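PDB 4MY0: GCN5-related N-acetyltransferase, which probably transfers the acetyl group of acetyl-coenzyme A to an amine acceptor, perhaps on an aminoglycoside. Local coordinates for residues 123-126 with 127-130; 355-358 with 359-362; 11-15 with 16-20. One frame throughout, in Å; residues are numbered along the deposited sequence.

Contact 1 (123-126 with 127-130); sequences PATT and VIYR. With AC8 ([(2R,3R,4R,5R)-5-(6-amino-9H-purin-9-yl)-3,4-bis(phosphonooxy)tetrahydrofuran-2-yl]methyl (3R)-3-hydroxy-2,2-dimethyl-4-oxo-4-({3-oxo-3-[(2-sulfanylethyl)amino]propyl}amino)butyl dihydrogen diphosphate), chain L.
The phenol ring of Tyr129 has the carbonyl oxygen of Thr125 at its edge, close to the ring plane, with Thr125 O 3.2 Å from CD2. The sulfur of the bound cofactor AC8 also lies near this plane at the edge. CG2 of Ile128 sits over the centre of one face, and Pro123 CB approaches Tyr129 CD2 obliquely at 3.5 Å. Apolar carbons suit the face and flank of the ring, where there is no polar group to satisfy. One face of the Arg130 guanidinium has CB and CG2 of Thr126 over it, CG2 offset toward the rim, the two side chains running side by side. Water 1 lies in the plane at its edge, taking a bond from Arg130 NH1 and giving one to Thr126 OG1, each 2.9 Å long. The same two groups also reach backbone oxygens of a second subunit, Thr126 at Glu268 and Arg130 at Val267, while Arg130 NE pairs with Glu135 of its own chain. Helix 126-131 starts with Thr125 as N-cap: with OG1 anti to the backbone N (chi1 162°), the hydroxyl accepts a weak bond of 3.5 Å from Val127 N. Arg130 N bonds to Thr126 O at 2.9 Å, an i to i+4 helix bond. The turn thus sets Tyr129 OH 3.0 Å from AC8 S1P, placing a phenol beside the thiol that carries acetyl in acetyl-CoA.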
ATOM      1  N   PRO C 123      -2.466 -25.831 -12.752  1.00 22.65           N
ATOM      2  CA  PRO C 123      -2.275 -26.523 -11.468  1.00 20.27           C
ATOM      3  C   PRO C 123      -2.113 -25.554 -10.300  1.00 22.58           C
ATOM      4  O   PRO C 123      -1.410 -24.540 -10.442  1.00 24.09           O
ATOM      5  CB  PRO C 123      -0.952 -27.270 -11.684  1.00 21.57           C
ATOM      6  CG  PRO C 123      -0.146 -26.313 -12.586  1.00 21.66           C
ATOM      7  CD  PRO C 123      -1.208 -25.706 -13.521  1.00 21.06           C
ATOM      8  N   ALA C 124      -2.737 -25.849  -9.157  1.00 22.95           N
ATOM      9  CA  ALA C 124      -2.529 -25.014  -7.966  1.00 26.86           C
ATOM     10  C   ALA C 124      -1.231 -25.435  -7.278  1.00 25.37           C
ATOM     11  O   ALA C 124      -0.574 -24.637  -6.630  1.00 23.10           O
ATOM     12  CB  ALA C 124      -3.696 -25.138  -7.014  1.00 26.22           C
ATOM     13  N   THR C 125      -0.898 -26.714  -7.405  1.00 25.47           N
ATOM     14  CA  THR C 125       0.359 -27.250  -6.920  1.00 23.73           C
ATOM     15  C   THR C 125       0.861 -28.197  -7.994  1.00 26.10           C
ATOM     16  O   THR C 125       0.091 -28.990  -8.534  1.00 24.40           O
ATOM     17  CB  THR C 125       0.193 -28.016  -5.591  1.00 26.18           C
ATOM     18  OG1 THR C 125       1.335 -28.858  -5.383  1.00 23.51           O
ATOM     19  CG2 THR C 125      -1.077 -28.889  -5.607  1.00 23.65           C
ATOM     20  N   THR C 126       2.149 -28.116  -8.311  1.00 22.89           N
ATOM     21  CA  THR C 126       2.681 -28.875  -9.424  1.00 21.60           C
ATOM     22  C   THR C 126       2.976 -30.326  -9.063  1.00 21.21           C
ATOM     23  O   THR C 126       3.094 -31.162  -9.961  1.00 21.26           O
ATOM     24  CB  THR C 126       4.015 -28.286  -9.903  1.00 21.03           C
ATOM     25  OG1 THR C 126       4.967 -28.379  -8.833  1.00 20.88           O
ATOM     26  CG2 THR C 126       3.851 -26.832 -10.348  1.00 17.22           C
ATOM     27  N   VAL C 127       3.119 -30.637  -7.775  1.00 19.72           N
ATOM     28  CA  VAL C 127       3.673 -31.951  -7.391  1.00 21.09           C
ATOM     29  C   VAL C 127       2.816 -33.125  -7.863  1.00 22.55           C
ATOM     30  O   VAL C 127       3.322 -34.013  -8.559  1.00 18.92           O
ATOM     31  CB  VAL C 127       3.950 -32.075  -5.877  1.00 23.78           C
ATOM     32  CG1 VAL C 127       4.573 -33.446  -5.550  1.00 22.91           C
ATOM     33  CG2 VAL C 127       4.874 -30.950  -5.403  1.00 23.24           C
ATOM     34  N   ILE C 128       1.520 -33.120  -7.526  1.00 16.45           N
ATOM     35  CA  ILE C 128       0.652 -34.229  -7.917  1.00 19.79           C
ATOM     36  C   ILE C 128       0.601 -34.391  -9.437  1.00 20.31           C
ATOM     37  O   ILE C 128       0.623 -35.506  -9.959  1.00 19.04           O
ATOM     38  CB  ILE C 128      -0.783 -34.099  -7.334  1.00 21.22           C
ATOM     39  CG1 ILE C 128      -1.672 -35.240  -7.837  1.00 19.98           C
ATOM     40  CG2 ILE C 128      -1.430 -32.745  -7.692  1.00 15.80           C
ATOM     41  CD1 ILE C 128      -2.979 -35.388  -7.037  1.00 24.00           C
ATOM     42  N   TYR C 129       0.573 -33.277 -10.155  1.00 19.99           N
ATOM     43  CA  TYR C 129       0.428 -33.349 -11.608  1.00 19.64           C
ATOM     44  C   TYR C 129       1.697 -33.834 -12.308  1.00 17.26           C
ATOM     45  O   TYR C 129       1.617 -34.610 -13.268  1.00 17.96           O
ATOM     46  CB  TYR C 129      -0.105 -32.023 -12.166  1.00 18.94           C
ATOM     47  CG  TYR C 129      -1.446 -31.682 -11.552  1.00 20.21           C
ATOM     48  CD1 TYR C 129      -2.557 -32.494 -11.778  1.00 23.26           C
ATOM     49  CD2 TYR C 129      -1.592 -30.582 -10.704  1.00 20.13           C
ATOM     50  CE1 TYR C 129      -3.797 -32.202 -11.201  1.00 19.24           C
ATOM     51  CE2 TYR C 129      -2.822 -30.274 -10.127  1.00 18.87           C
ATOM     52  CZ  TYR C 129      -3.920 -31.092 -10.380  1.00 21.83           C
ATOM     53  OH  TYR C 129      -5.149 -30.799  -9.812  1.00 22.94           O
ATOM     54  N   ARG C 130       2.861 -33.419 -11.818  1.00 17.54           N
ATOM     55  CA  ARG C 130       4.114 -33.927 -12.373  1.00 22.31           C
ATOM     56  C   ARG C 130       4.262 -35.436 -12.124  1.00 25.13           C
ATOM     57  O   ARG C 130       4.727 -36.158 -12.993  1.00 19.86           O
ATOM     58  CB  ARG C 130       5.309 -33.148 -11.802  1.00 21.25           C
ATOM     59  CG  ARG C 130       5.453 -31.768 -12.431  1.00 24.80           C
ATOM     60  CD  ARG C 130       6.620 -30.967 -11.859  1.00 24.11           C
ATOM     61  NE  ARG C 130       6.890 -29.830 -12.741  1.00 30.25           N
ATOM     62  CZ  ARG C 130       7.389 -28.668 -12.334  1.00 29.48           C
ATOM     63  NH1 ARG C 130       7.672 -28.491 -11.054  1.00 22.33           N
ATOM     64  NH2 ARG C 130       7.601 -27.689 -13.210  1.00 30.68           N
TER
HETATM   65  N1A AC8 L 400       2.066 -29.258  -1.535  1.00 23.19           N
HETATM   66  O1A AC8 L 400      -2.606 -38.133  -4.134  1.00 21.14           O
HETATM   67  P1A AC8 L 400      -2.079 -37.249  -3.015  1.00 20.76           P
HETATM   68  C1B AC8 L 400       1.800 -34.133  -3.076  1.00 23.95           C
HETATM   69  S1P AC8 L 400      -5.367 -27.886  -9.098  1.00 23.81           S
HETATM   70  C2A AC8 L 400       3.065 -30.074  -1.920  1.00 22.28           C
HETATM   71  O2A AC8 L 400      -2.224 -37.745  -1.604  1.00 17.21           O
HETATM   72  P2A AC8 L 400      -4.070 -35.225  -2.531  1.00 20.04           P
HETATM   73  C2B AC8 L 400       1.887 -35.324  -2.148  1.00 24.68           C
HETATM   74  O2B AC8 L 400       2.971 -35.150  -1.226  1.00 29.90           O
HETATM   75  O2C AC8 L 400       2.617 -37.229   0.133  1.00 70.56           O
HETATM   76  C2P AC8 L 400      -5.537 -28.506  -7.389  1.00 24.40           C
HETATM   77  N3A AC8 L 400       2.807 -31.337  -2.289  1.00 21.91           N
HETATM   78  O3A AC8 L 400      -2.748 -35.813  -3.237  1.00 23.57           O
HETATM   79  C3B AC8 L 400       2.130 -36.467  -3.139  1.00 23.31           C
HETATM   80  O3B AC8 L 400       3.506 -36.451  -3.538  1.00 27.38           O
HETATM   81  P3B AC8 L 400       4.663 -37.443  -2.975  1.00 70.38           P
HETATM   82  O3C AC8 L 400       1.761 -35.004   0.932  1.00 71.19           O
HETATM   83  C3P AC8 L 400      -6.754 -27.746  -6.910  1.00 28.57           C
HETATM   84  C4A AC8 L 400       1.526 -31.798  -2.280  1.00 23.41           C
HETATM   85  O4A AC8 L 400      -5.085 -36.336  -2.369  1.00 19.20           O
HETATM   86  C4B AC8 L 400       1.376 -36.054  -4.389  1.00 25.11           C
HETATM   87  O4B AC8 L 400       1.188 -34.639  -4.271  1.00 19.76           O
HETATM   88  O4C AC8 L 400       4.247 -35.432   0.887  1.00 70.24           O
HETATM   89  P4C AC8 L 400       2.898 -35.752   0.288  1.00 69.25           P
HETATM   90  N4P AC8 L 400      -7.185 -27.961  -5.531  1.00 25.14           N
HETATM   91  C5A AC8 L 400       0.484 -30.968  -1.895  1.00 26.90           C
HETATM   92  O5A AC8 L 400      -3.638 -34.405  -1.351  1.00 19.76           O
HETATM   93  C5B AC8 L 400       0.020 -36.738  -4.521  1.00 22.57           C
HETATM   94  O5B AC8 L 400      -0.531 -36.881  -3.216  1.00 24.35           O
HETATM   95  C5P AC8 L 400      -6.615 -27.558  -4.401  1.00 22.56           C
HETATM   96  O5P AC8 L 400      -5.535 -26.977  -4.404  1.00 20.98           O
HETATM   97  C6A AC8 L 400       0.777 -29.663  -1.515  1.00 23.11           C
HETATM   98  N6A AC8 L 400      -0.209 -28.815  -1.124  1.00 22.49           N
HETATM   99  O6A AC8 L 400      -4.575 -34.207  -3.664  1.00 20.65           O
HETATM  100  C6P AC8 L 400      -7.391 -27.848  -3.137  1.00 20.66           C
HETATM  101  N7A AC8 L 400      -0.666 -31.682  -1.971  1.00 27.11           N
HETATM  102  O7A AC8 L 400       4.584 -37.423  -1.467  1.00 66.54           O
HETATM  103  C7P AC8 L 400      -6.550 -28.148  -1.888  1.00 20.09           C
HETATM  104  C8A AC8 L 400      -0.339 -32.926  -2.406  1.00 28.59           C
HETATM  105  O8A AC8 L 400       4.336 -38.787  -3.595  1.00 68.78           O
HETATM  106  N8P AC8 L 400      -5.857 -29.418  -2.120  1.00 18.92           N
HETATM  107  N9A AC8 L 400       0.998 -32.988  -2.577  1.00 24.30           N
HETATM  108  O9A AC8 L 400       5.929 -36.802  -3.501  1.00 72.01           O
HETATM  109  C9P AC8 L 400      -6.385 -30.592  -2.462  1.00 24.14           C
HETATM  110  O9P AC8 L 400      -7.592 -30.712  -2.602  1.00 19.56           O
HETATM  111  CAP AC8 L 400      -5.472 -31.790  -2.658  1.00 21.27           C
HETATM  112  OAP AC8 L 400      -4.451 -31.792  -1.659  1.00 24.03           O
HETATM  113  CBP AC8 L 400      -4.782 -31.837  -4.028  1.00 17.42           C
HETATM  114  CCP AC8 L 400      -3.830 -33.044  -4.037  1.00 20.75           C
HETATM  115  CDP AC8 L 400      -5.816 -32.010  -5.136  1.00 16.46           C
HETATM  116  CEP AC8 L 400      -3.970 -30.578  -4.288  1.00 14.19           C
HETATM  117  O   HOH W   1       7.166 -30.199  -8.825  1.00 25.75           O

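Contact 2 (355-358 with 359-362); sequences TPLA and ALRT
Helix 357-362, a short helix within the sterol carrier protein domain, opens at Pro356, its N-cap, whose carbonyl oxygen accepts from Leu360 N at 3.2 Å. Arg361 N makes the next hydrogen bond, to Leu357 O, 2.9 Å. Ala358 O is held twice by one residue: Thr362 N and Thr362 OG1 both donate to it at 3.1 Å, from opposite faces of the carbonyl plane. The hydroxyl can do so because chi1 of -58° sets OG1 beside its own backbone N, where it turns back along the helix; a buried threonine suits the spot since its polar end is thereby satisfied within its own helix. Ahead of the helix, the Thr355 and Leu360 side chains cross at a slant, CG2 of Thr355 3.8 Å from CD2 of Leu360, while Thr355 OG1 bonds to Ala350 O of helix 345-352. Leu357 and Leu360 both pack on Leu351 of that helix and on Val366. Arg361, extended, forms a salt bridge with Asp374 through NE and a hydrogen bond from NH1 to Gly368 O. Proline fits the N-cap because its missing N-H costs no helix bond, but it has no side-chain acceptor to cap with; Asp378 OD1 takes the N-H of Leu357 instead, and its negative charge would probably favour this helix start.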
ATOM      1  N   THR C 355       8.911 -26.844 -26.198  1.00 26.15           N
ATOM      2  CA  THR C 355      10.000 -26.494 -25.284  1.00 25.95           C
ATOM      3  C   THR C 355      11.338 -26.949 -25.896  1.00 31.17           C
ATOM      4  O   THR C 355      11.452 -28.077 -26.368  1.00 30.81           O
ATOM      5  CB  THR C 355       9.772 -27.143 -23.901  1.00 29.77           C
ATOM      6  OG1 THR C 355       8.455 -26.810 -23.439  1.00 30.82           O
ATOM      7  CG2 THR C 355      10.804 -26.671 -22.869  1.00 25.38           C
ATOM      8  N   PRO C 356      12.352 -26.066 -25.908  1.00 30.41           N
ATOM      9  CA  PRO C 356      13.650 -26.400 -26.528  1.00 29.98           C
ATOM     10  C   PRO C 356      14.308 -27.628 -25.892  1.00 31.96           C
ATOM     11  O   PRO C 356      14.211 -27.819 -24.671  1.00 30.41           O
ATOM     12  CB  PRO C 356      14.520 -25.158 -26.249  1.00 30.16           C
ATOM     13  CG  PRO C 356      13.562 -24.055 -25.889  1.00 34.72           C
ATOM     14  CD  PRO C 356      12.334 -24.716 -25.313  1.00 31.44           C
ATOM     15  N   LEU C 357      14.979 -28.441 -26.704  1.00 32.28           N
ATOM     16  CA  LEU C 357      15.603 -29.658 -26.205  1.00 35.61           C
ATOM     17  C   LEU C 357      16.688 -29.342 -25.177  1.00 36.56           C
ATOM     18  O   LEU C 357      16.856 -30.078 -24.202  1.00 36.77           O
ATOM     19  CB  LEU C 357      16.186 -30.491 -27.352  1.00 41.29           C
ATOM     20  CG  LEU C 357      15.354 -31.678 -27.851  1.00 44.62           C
ATOM     21  CD1 LEU C 357      15.222 -32.765 -26.791  1.00 44.93           C
ATOM     22  CD2 LEU C 357      13.994 -31.207 -28.276  1.00 46.30           C
ATOM     23  N   ALA C 358      17.419 -28.250 -25.399  1.00 34.97           N
ATOM     24  CA  ALA C 358      18.443 -27.823 -24.452  1.00 38.41           C
ATOM     25  C   ALA C 358      17.873 -27.711 -23.031  1.00 36.06           C
ATOM     26  O   ALA C 358      18.469 -28.205 -22.070  1.00 37.43           O
ATOM     27  CB  ALA C 358      19.045 -26.504 -24.887  1.00 37.43           C
ATOM     28  N   ALA C 359      16.715 -27.069 -22.906  1.00 30.45           N
ATOM     29  CA  ALA C 359      16.078 -26.907 -21.601  1.00 27.92           C
ATOM     30  C   ALA C 359      15.622 -28.231 -20.999  1.00 29.65           C
ATOM     31  O   ALA C 359      15.707 -28.425 -19.780  1.00 26.69           O
ATOM     32  CB  ALA C 359      14.900 -25.935 -21.692  1.00 27.92           C
ATOM     33  N   LEU C 360      15.112 -29.128 -21.844  1.00 26.84           N
ATOM     34  CA  LEU C 360      14.627 -30.425 -21.377  1.00 27.50           C
ATOM     35  C   LEU C 360      15.766 -31.306 -20.871  1.00 28.31           C
ATOM     36  O   LEU C 360      15.590 -32.105 -19.942  1.00 28.20           O
ATOM     37  CB  LEU C 360      13.885 -31.158 -22.495  1.00 28.48           C
ATOM     38  CG  LEU C 360      12.643 -30.453 -23.023  1.00 30.85           C
ATOM     39  CD1 LEU C 360      11.995 -31.292 -24.092  1.00 32.09           C
ATOM     40  CD2 LEU C 360      11.678 -30.197 -21.881  1.00 30.46           C
ATOM     41  N   ARG C 361      16.931 -31.177 -21.491  1.00 25.85           N
ATOM     42  CA  ARG C 361      18.072 -31.968 -21.062  1.00 27.87           C
ATOM     43  C   ARG C 361      18.602 -31.424 -19.743  1.00 28.75           C
ATOM     44  O   ARG C 361      18.885 -32.184 -18.825  1.00 31.68           O
ATOM     45  CB  ARG C 361      19.169 -31.957 -22.121  1.00 27.86           C
ATOM     46  CG  ARG C 361      18.820 -32.740 -23.362  1.00 30.27           C
ATOM     47  CD  ARG C 361      20.056 -32.947 -24.233  1.00 32.52           C
ATOM     48  NE  ARG C 361      19.730 -33.677 -25.456  1.00 35.97           N
ATOM     49  CZ  ARG C 361      19.767 -35.004 -25.567  1.00 37.95           C
ATOM     50  NH1 ARG C 361      19.452 -35.583 -26.720  1.00 39.04           N
ATOM     51  NH2 ARG C 361      20.118 -35.752 -24.524  1.00 39.43           N
ATOM     52  N   THR C 362      18.718 -30.103 -19.647  1.00 32.25           N
ATOM     53  CA  THR C 362      19.150 -29.475 -18.396  1.00 34.82           C
ATOM     54  C   THR C 362      18.164 -29.760 -17.260  1.00 34.75           C
ATOM     55  O   THR C 362      18.566 -29.969 -16.131  1.00 37.20           O
ATOM     56  CB  THR C 362      19.367 -27.964 -18.568  1.00 35.31           C
ATOM     57  OG1 THR C 362      20.346 -27.750 -19.592  1.00 39.06           O
ATOM     58  CG2 THR C 362      19.866 -27.321 -17.256  1.00 30.27           C
TER

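Contact 3 (11-15 with 16-20); sequences VDITE and TQLDD
Gln17 OE1 takes two sound hydrogen bonds. Thr14 N donates to it at 3.0 Å, nearly straight at 165°, in the plane of the amide and on a lone pair, and water 2 donates at 2.8 Å. The hydroxyl of Thr14 stands 3.4 Å from OE1, at best a weak third partner, and equally far from Thr16 OG1, another weak pairing. The water is also tied to Asp12 O, bridging the end of the strand to the glutamine. Gln17 reaches this far back because its chain is extended beyond CG (chi2 175°), with CG lying beside the backbone N. In return Gln17 N bonds Thr14 O at 3.0 Å, meeting that oxygen well above its carbonyl plane, so the two residues close a ring of reciprocal bonds. A leucine here would probably leave Thr14 N without its acceptor and water 2 without one of its two anchors. Beside these polar bonds, Ile13 CG2 meets Leu18 CD2 at 3.9 Å, both branched apolar chains resting on Phe53 of the neighbouring strand. The i to i+3 bond from Gln17 N to Thr14 O belongs to the 3-10 turn through 15-17, and the glutamine amide accepts from the N-H just ahead of that turn. Residues 11-20 lead from strand 8-12 through this 3-10 turn into helix 18-26, the first strand-to-helix connection of the GNAT fold.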
ATOM      1  N   VAL C  11     -15.866 -42.983  -8.577  1.00 30.08           N
ATOM      2  CA  VAL C  11     -17.230 -43.106  -9.095  1.00 29.80           C
ATOM      3  C   VAL C  11     -17.473 -42.041 -10.147  1.00 32.42           C
ATOM      4  O   VAL C  11     -16.654 -41.124 -10.316  1.00 29.18           O
ATOM      5  CB  VAL C  11     -18.290 -42.879  -8.004  1.00 31.54           C
ATOM      6  CG1 VAL C  11     -18.257 -43.977  -6.959  1.00 31.93           C
ATOM      7  CG2 VAL C  11     -18.103 -41.489  -7.374  1.00 29.62           C
ATOM      8  N   ASP C  12     -18.597 -42.173 -10.849  1.00 26.66           N
ATOM      9  CA  ASP C  12     -19.134 -41.103 -11.674  1.00 39.61           C
ATOM     10  C   ASP C  12     -20.064 -40.300 -10.776  1.00 35.57           C
ATOM     11  O   ASP C  12     -21.000 -40.855 -10.195  1.00 34.22           O
ATOM     12  CB  ASP C  12     -19.929 -41.671 -12.860  1.00 44.65           C
ATOM     13  CG  ASP C  12     -19.032 -42.189 -13.987  1.00 51.09           C
ATOM     14  OD1 ASP C  12     -17.798 -42.256 -13.806  1.00 50.63           O
ATOM     15  OD2 ASP C  12     -19.571 -42.541 -15.061  1.00 58.31           O
ATOM     16  N   ILE C  13     -19.798 -39.004 -10.651  1.00 32.02           N
ATOM     17  CA  ILE C  13     -20.614 -38.120  -9.817  1.00 31.21           C
ATOM     18  C   ILE C  13     -22.004 -38.017 -10.422  1.00 31.86           C
ATOM     19  O   ILE C  13     -22.144 -37.812 -11.634  1.00 32.42           O
ATOM     20  CB  ILE C  13     -19.980 -36.707  -9.701  1.00 32.36           C
ATOM     21  CG1 ILE C  13     -18.723 -36.757  -8.833  1.00 32.48           C
ATOM     22  CG2 ILE C  13     -20.974 -35.706  -9.109  1.00 27.25           C
ATOM     23  CD1 ILE C  13     -19.013 -37.118  -7.376  1.00 34.63           C
ATOM     24  N   THR C  14     -23.032 -38.188  -9.595  1.00 33.18           N
ATOM     25  CA  THR C  14     -24.410 -38.007 -10.045  1.00 39.08           C
ATOM     26  C   THR C  14     -24.958 -36.640  -9.633  1.00 38.31           C
ATOM     27  O   THR C  14     -24.357 -35.940  -8.817  1.00 35.22           O
ATOM     28  CB  THR C  14     -25.331 -39.093  -9.473  1.00 42.26           C
ATOM     29  OG1 THR C  14     -25.303 -39.028  -8.041  1.00 46.26           O
ATOM     30  CG2 THR C  14     -24.867 -40.470  -9.925  1.00 38.99           C
ATOM     31  N   GLU C  15     -26.114 -36.286 -10.187  1.00 39.12           N
ATOM     32  CA  GLU C  15     -26.747 -34.995  -9.934  1.00 43.46           C
ATOM     33  C   GLU C  15     -27.069 -34.768  -8.455  1.00 42.23           C
ATOM     34  O   GLU C  15     -26.955 -33.649  -7.949  1.00 41.40           O
ATOM     35  CB  GLU C  15     -28.012 -34.860 -10.790  1.00 50.59           C
ATOM     36  CG  GLU C  15     -28.740 -33.532 -10.632  1.00 57.27           C
ATOM     37  CD  GLU C  15     -29.593 -33.174 -11.843  1.00 62.09           C
ATOM     38  OE1 GLU C  15     -29.701 -34.002 -12.773  1.00 64.30           O
ATOM     39  OE2 GLU C  15     -30.148 -32.056 -11.863  1.00 62.48           O
ATOM     40  N   THR C  16     -27.450 -35.834  -7.755  1.00 39.57           N
ATOM     41  CA  THR C  16     -27.795 -35.731  -6.338  1.00 41.18           C
ATOM     42  C   THR C  16     -26.559 -35.600  -5.433  1.00 41.19           C
ATOM     43  O   THR C  16     -26.685 -35.266  -4.259  1.00 42.23           O
ATOM     44  CB  THR C  16     -28.642 -36.936  -5.871  1.00 41.77           C
ATOM     45  OG1 THR C  16     -27.891 -38.145  -6.051  1.00 43.27           O
ATOM     46  CG2 THR C  16     -29.940 -37.028  -6.663  1.00 40.08           C
ATOM     47  N   GLN C  17     -25.375 -35.875  -5.972  1.00 37.73           N
ATOM     48  CA  GLN C  17     -24.137 -35.736  -5.204  1.00 35.19           C
ATOM     49  C   GLN C  17     -23.506 -34.346  -5.348  1.00 31.73           C
ATOM     50  O   GLN C  17     -22.447 -34.091  -4.772  1.00 31.26           O
ATOM     51  CB  GLN C  17     -23.106 -36.793  -5.627  1.00 33.36           C
ATOM     52  CG  GLN C  17     -23.460 -38.237  -5.233  1.00 35.95           C
ATOM     53  CD  GLN C  17     -22.458 -39.248  -5.776  1.00 38.69           C
ATOM     54  OE1 GLN C  17     -22.107 -39.223  -6.961  1.00 34.88           O
ATOM     55  NE2 GLN C  17     -21.991 -40.141  -4.912  1.00 41.58           N
ATOM     56  N   LEU C  18     -24.136 -33.458  -6.116  1.00 30.61           N
ATOM     57  CA  LEU C  18     -23.542 -32.151  -6.394  1.00 33.30           C
ATOM     58  C   LEU C  18     -23.441 -31.282  -5.129  1.00 37.25           C
ATOM     59  O   LEU C  18     -22.439 -30.578  -4.925  1.00 34.36           O
ATOM     60  CB  LEU C  18     -24.292 -31.429  -7.522  1.00 33.03           C
ATOM     61  CG  LEU C  18     -24.083 -32.024  -8.920  1.00 33.35           C
ATOM     62  CD1 LEU C  18     -24.833 -31.228  -9.981  1.00 34.61           C
ATOM     63  CD2 LEU C  18     -22.596 -32.122  -9.255  1.00 32.62           C
ATOM     64  N   ASP C  19     -24.460 -31.352  -4.273  1.00 39.09           N
ATOM     65  CA  ASP C  19     -24.422 -30.645  -2.992  1.00 41.62           C
ATOM     66  C   ASP C  19     -23.205 -31.078  -2.171  1.00 36.09           C
ATOM     67  O   ASP C  19     -22.535 -30.249  -1.542  1.00 35.02           O
ATOM     68  CB  ASP C  19     -25.710 -30.890  -2.206  1.00 47.05           C
ATOM     69  CG  ASP C  19     -26.905 -30.198  -2.822  1.00 56.38           C
ATOM     70  OD1 ASP C  19     -26.725 -29.092  -3.371  1.00 55.04           O
ATOM     71  OD2 ASP C  19     -28.023 -30.757  -2.755  1.00 66.49           O
ATOM     72  N   ASP C  20     -22.912 -32.375  -2.201  1.00 31.33           N
ATOM     73  CA  ASP C  20     -21.730 -32.909  -1.520  1.00 34.08           C
ATOM     74  C   ASP C  20     -20.423 -32.434  -2.164  1.00 30.93           C
ATOM     75  O   ASP C  20     -19.461 -32.093  -1.457  1.00 28.15           O
ATOM     76  CB  ASP C  20     -21.783 -34.437  -1.465  1.00 39.69           C
ATOM     77  CG  ASP C  20     -22.975 -34.947  -0.670  1.00 53.95           C
ATOM     78  OD1 ASP C  20     -22.858 -35.033   0.573  1.00 57.58           O
ATOM     79  OD2 ASP C  20     -24.028 -35.251  -1.284  1.00 60.68           O
TER
HETATM   80  O   HOH W   2     -21.666 -41.964  -7.593  1.00 37.88           O

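Along the chain contact 3 comes first, then contact 1, then contact 2. Contacts 3 and 1 belong to the same N-terminal acetyltransferase domain: the first forms the passage from strand 8-12 to helix 18-26, the second the passage from strand 118-121 to helix 126-131, with centres about 25 Å apart. Contact 1 alone of the three lines the cofactor pocket. Contact 2 sits in the sterol carrier protein domain, its centre about 20 Å from that of contact 1 and about 42 Å from that of contact 3, on the far side of the chain's centre. Contacts 1 and 2 both touch the second subunit, so the pocket-lining turn and the C-terminal domain share an assembly partner.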